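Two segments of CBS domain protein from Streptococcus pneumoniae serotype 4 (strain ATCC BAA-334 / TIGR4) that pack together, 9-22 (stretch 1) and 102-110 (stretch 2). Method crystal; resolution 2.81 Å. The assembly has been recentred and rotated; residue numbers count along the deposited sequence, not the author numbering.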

# COMPACT_ATOMS: atom_id res chain seq x y z
N PHE B 9 1.46 -24.73 -3.09
CA PHE B 9 1.10 -23.32 -3.08
C PHE B 9 1.96 -22.53 -4.06
O PHE B 9 1.46 -21.62 -4.75
N GLU B 10 3.25 -22.85 -4.15
CA GLU B 10 4.12 -22.14 -5.09
C GLU B 10 3.75 -22.47 -6.53
O GLU B 10 3.80 -21.59 -7.40
N THR B 11 3.38 -23.73 -6.80
CA THR B 11 2.91 -24.09 -8.14
C THR B 11 1.70 -23.26 -8.53
O THR B 11 1.59 -22.82 -9.68
N PHE B 12 0.79 -23.02 -7.59
CA PHE B 12 -0.38 -22.20 -7.87
C PHE B 12 0.03 -20.76 -8.19
O PHE B 12 -0.39 -20.19 -9.20
N LEU B 13 0.85 -20.16 -7.33
CA LEU B 13 1.29 -18.78 -7.55
C LEU B 13 2.10 -18.66 -8.84
O LEU B 13 2.02 -17.63 -9.52
N LEU B 14 2.88 -19.68 -9.18
CA LEU B 14 3.59 -19.67 -10.46
C LEU B 14 2.63 -19.59 -11.64
O LEU B 14 3.00 -19.09 -12.71
N GLY B 15 1.41 -20.09 -11.46
CA GLY B 15 0.37 -19.95 -12.45
C GLY B 15 -0.36 -18.63 -12.42
O GLY B 15 -1.35 -18.46 -13.14
N GLN B 16 0.09 -17.68 -11.60
CA GLN B 16 -0.54 -16.37 -11.49
C GLN B 16 0.39 -15.25 -11.96
O GLN B 16 0.19 -14.09 -11.57
N GLU B 17 1.38 -15.57 -12.79
CA GLU B 17 2.37 -14.57 -13.20
C GLU B 17 1.71 -13.38 -13.87
O GLU B 17 2.13 -12.23 -13.67
N GLU B 18 0.66 -13.62 -14.66
CA GLU B 18 -0.03 -12.55 -15.38
C GLU B 18 -0.96 -11.74 -14.48
O GLU B 18 -1.76 -10.95 -15.00
N THR B 19 -0.88 -11.92 -13.17
CA THR B 19 -1.68 -11.15 -12.22
C THR B 19 -0.83 -10.27 -11.31
O THR B 19 -1.06 -9.06 -11.25
N PHE B 20 0.14 -10.85 -10.61
CA PHE B 20 0.98 -10.05 -9.72
C PHE B 20 2.08 -9.30 -10.46
O PHE B 20 2.60 -8.32 -9.92
N LEU B 21 2.45 -9.74 -11.66
CA LEU B 21 3.48 -9.09 -12.45
C LEU B 21 2.81 -8.23 -13.51
O LEU B 21 2.22 -8.75 -14.46
N THR B 22 2.88 -6.91 -13.33
CA THR B 22 2.33 -5.97 -14.30
C THR B 22 3.46 -5.41 -15.14
O THR B 22 4.43 -4.88 -14.58
N ASP B 102 14.28 -13.01 -13.82
CA ASP B 102 14.49 -14.40 -13.39
C ASP B 102 14.31 -14.52 -11.88
O ASP B 102 15.20 -14.97 -11.15
N PHE B 103 13.14 -14.10 -11.41
CA PHE B 103 12.83 -14.11 -9.99
C PHE B 103 12.14 -15.41 -9.60
O PHE B 103 11.44 -16.03 -10.39
N THR B 104 12.36 -15.81 -8.35
CA THR B 104 11.65 -16.94 -7.77
C THR B 104 10.53 -16.43 -6.87
O THR B 104 10.60 -15.32 -6.34
N ILE B 105 9.49 -17.25 -6.72
CA ILE B 105 8.36 -16.86 -5.89
C ILE B 105 8.79 -16.67 -4.44
O ILE B 105 8.32 -15.76 -3.75
N THR B 106 9.72 -17.51 -3.97
CA THR B 106 10.15 -17.43 -2.58
C THR B 106 10.88 -16.12 -2.28
O THR B 106 10.79 -15.62 -1.16
N GLU B 107 11.59 -15.56 -3.26
CA GLU B 107 12.30 -14.31 -3.05
C GLU B 107 11.46 -13.08 -3.36
O GLU B 107 11.79 -11.99 -2.90
N VAL B 108 10.37 -13.24 -4.13
CA VAL B 108 9.45 -12.13 -4.33
C VAL B 108 8.70 -11.83 -3.03
O VAL B 108 8.64 -10.68 -2.58
N LEU B 109 8.12 -12.86 -2.42
CA LEU B 109 7.51 -12.69 -1.10
C LEU B 109 8.53 -12.25 -0.07
O LEU B 109 8.20 -11.49 0.85
N HIS B 110 9.77 -12.72 -0.19
CA HIS B 110 10.83 -12.29 0.72
C HIS B 110 11.08 -10.79 0.60
O HIS B 110 11.31 -10.11 1.60

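Ile105, in the first turn of helix 105-110, is the center of this contact and loses more surface to the other stretch than any other residue. Its CA-to-CB bond points toward the first stretch, and its side chain sits as a knob among Glu10, Leu13, Leu14 and Glu17. A branched, wholly apolar side chain suits such a hole because its atoms can meet several neighbors at once. CG2 of Ile105 lies 3.8 Å from CG of Glu10, Ile105 CG1 4.2 Å from CB of Leu13, and Ile105 CD1 3.6 Å from CD2 of Leu14. With chi1 at -96°, between wells, and chi2 p, Ile105 CD1 also comes within 4.4 Å of CZ of Phe20.

Phe103, two residues before the helix begins, covers the next largest area. Its CA-to-CB bond points sideways, but chi1 p directs the ring so that its end comes close to the first stretch; chi2 is near 88°. CE1 of Phe103 lies 4.1 Å from CE1 of Phe20, whose own ring, also chi1 p, receives that atom at its edge. At the edge of the Phe103 ring, CZ meets CD2 of Leu21 (chi1 t, chi2 p) at 3.9 Å and OE1 of Glu17 at 3.3 Å. The latter approach suits the slightly positive rim of an aromatic ring.

Glu10 is the third large contributor. Its CA-to-CB bond points toward the second stretch; with chi1 and chi2 both t, it offers its aliphatic CG to Ile105, while OE2 of Glu10 lies 3.9 Å from CG2 of Thr106. Thus an acidic residue packs through its methylenes while remaining partly exposed as a residue.

Farther along helix 105-110, CD2 of Leu13 meets CD1 of Leu109 at 4.1 Å, leucine against leucine in a buried setting. Helices 9-14 and 105-110 cross at 84°, and no hydrogen bond links the stretches: shape and apolar contact dominate.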

# COMPACT_ATOMS: atom_id res chain seq x y z
CB PHE B 9 1.24 -22.75 -1.67
CG PHE B 9 0.73 -21.35 -1.53
CD1 PHE B 9 -0.63 -21.11 -1.36
CD2 PHE B 9 1.60 -20.27 -1.56
CE1 PHE B 9 -1.10 -19.82 -1.23
CE2 PHE B 9 1.13 -18.98 -1.43
CZ PHE B 9 -0.22 -18.75 -1.27
CB GLU B 10 5.58 -22.48 -4.81
CG GLU B 10 6.56 -21.75 -5.72
CD GLU B 10 8.00 -21.96 -5.32
OE1 GLU B 10 8.25 -22.72 -4.36
OE2 GLU B 10 8.89 -21.36 -5.97
CB THR B 11 2.57 -25.58 -8.19
OG1 THR B 11 3.69 -26.35 -7.73
CG2 THR B 11 2.23 -25.99 -9.62
CB PHE B 12 -1.35 -22.24 -6.69
CG PHE B 12 -2.40 -21.17 -6.74
CD1 PHE B 12 -3.48 -21.28 -7.60
CD2 PHE B 12 -2.31 -20.05 -5.94
CE1 PHE B 12 -4.45 -20.30 -7.65
CE2 PHE B 12 -3.27 -19.06 -5.98
CZ PHE B 12 -4.34 -19.19 -6.84
CB LEU B 13 2.11 -18.29 -6.36
CG LEU B 13 1.45 -17.21 -5.49
CD1 LEU B 13 0.15 -17.71 -4.89
CD2 LEU B 13 2.41 -16.75 -4.40
CB LEU B 14 4.49 -20.90 -10.58
CG LEU B 14 5.81 -20.88 -9.81
CD1 LEU B 14 6.27 -22.29 -9.51
CD2 LEU B 14 6.86 -20.14 -10.61
CB GLN B 16 -0.99 -16.11 -10.06
CG GLN B 16 -2.03 -17.10 -9.55
CD GLN B 16 -3.39 -16.91 -10.19
OE1 GLN B 16 -3.93 -15.80 -10.19
NE2 GLN B 16 -3.94 -17.98 -10.73
CB GLU B 17 3.39 -15.22 -14.14
CG GLU B 17 4.36 -16.17 -13.46
CD GLU B 17 5.65 -15.50 -13.06
OE1 GLU B 17 5.85 -14.32 -13.43
OE2 GLU B 17 6.48 -16.15 -12.39
CB GLU B 18 -0.82 -13.14 -16.55
CG GLU B 18 0.06 -13.79 -17.61
CD GLU B 18 -0.73 -14.62 -18.60
OE1 GLU B 18 -1.82 -15.09 -18.23
OE2 GLU B 18 -0.25 -14.80 -19.74
CB THR B 19 -2.54 -12.10 -11.36
OG1 THR B 19 -3.49 -12.78 -12.20
CG2 THR B 19 -3.29 -11.33 -10.29
CB PHE B 20 1.58 -10.93 -8.62
CG PHE B 20 2.37 -12.11 -9.12
CD1 PHE B 20 3.66 -11.96 -9.58
CD2 PHE B 20 1.82 -13.38 -9.08
CE1 PHE B 20 4.39 -13.05 -10.02
CE2 PHE B 20 2.55 -14.48 -9.52
CZ PHE B 20 3.83 -14.31 -9.99
CB LEU B 21 4.41 -10.12 -13.10
CG LEU B 21 5.53 -9.54 -13.97
CD1 LEU B 21 6.43 -8.64 -13.15
CD2 LEU B 21 6.33 -10.66 -14.61
CB THR B 22 1.59 -4.85 -13.59
OG1 THR B 22 0.61 -5.40 -12.70
CG2 THR B 22 0.90 -3.95 -14.59
CB ASP B 102 15.87 -14.87 -13.83
CG ASP B 102 16.12 -14.64 -15.31
OD1 ASP B 102 15.18 -14.80 -16.11
OD2 ASP B 102 17.27 -14.28 -15.67
CB PHE B 103 11.92 -12.92 -9.64
CG PHE B 103 10.66 -12.85 -10.46
CD1 PHE B 103 9.52 -13.53 -10.07
CD2 PHE B 103 10.63 -12.11 -11.63
CE1 PHE B 103 8.37 -13.47 -10.83
CE2 PHE B 103 9.48 -12.05 -12.39
CZ PHE B 103 8.34 -12.73 -11.99
CB THR B 104 12.60 -17.84 -6.97
OG1 THR B 104 13.09 -17.13 -5.82
CG2 THR B 104 13.78 -18.27 -7.83
CB ILE B 105 7.21 -17.89 -6.02
CG1 ILE B 105 6.19 -17.43 -7.06
CG2 ILE B 105 6.52 -18.11 -4.69
CD1 ILE B 105 6.75 -17.25 -8.45
CB THR B 106 11.05 -18.62 -2.24
OG1 THR B 106 12.32 -18.46 -2.87
CG2 THR B 106 10.42 -19.92 -2.73
CB GLU B 107 13.59 -14.27 -3.89
CG GLU B 107 13.39 -13.87 -5.35
CD GLU B 107 14.71 -13.72 -6.09
OE1 GLU B 107 15.76 -14.11 -5.53
OE2 GLU B 107 14.70 -13.22 -7.23
CB VAL B 108 8.48 -12.43 -5.49
CG1 VAL B 108 7.28 -11.51 -5.43
CG2 VAL B 108 9.20 -12.28 -6.81
CB LEU B 109 6.84 -13.99 -0.66
CG LEU B 109 5.42 -14.28 -1.14
CD1 LEU B 109 5.36 -14.43 -2.65
CD2 LEU B 109 4.90 -15.54 -0.46
CB HIS B 110 12.11 -13.09 0.45
CG HIS B 110 13.30 -12.58 1.20
ND1 HIS B 110 13.38 -12.57 2.57
CD2 HIS B 110 14.48 -12.07 0.75
CE1 HIS B 110 14.55 -12.08 2.94
NE2 HIS B 110 15.23 -11.76 1.86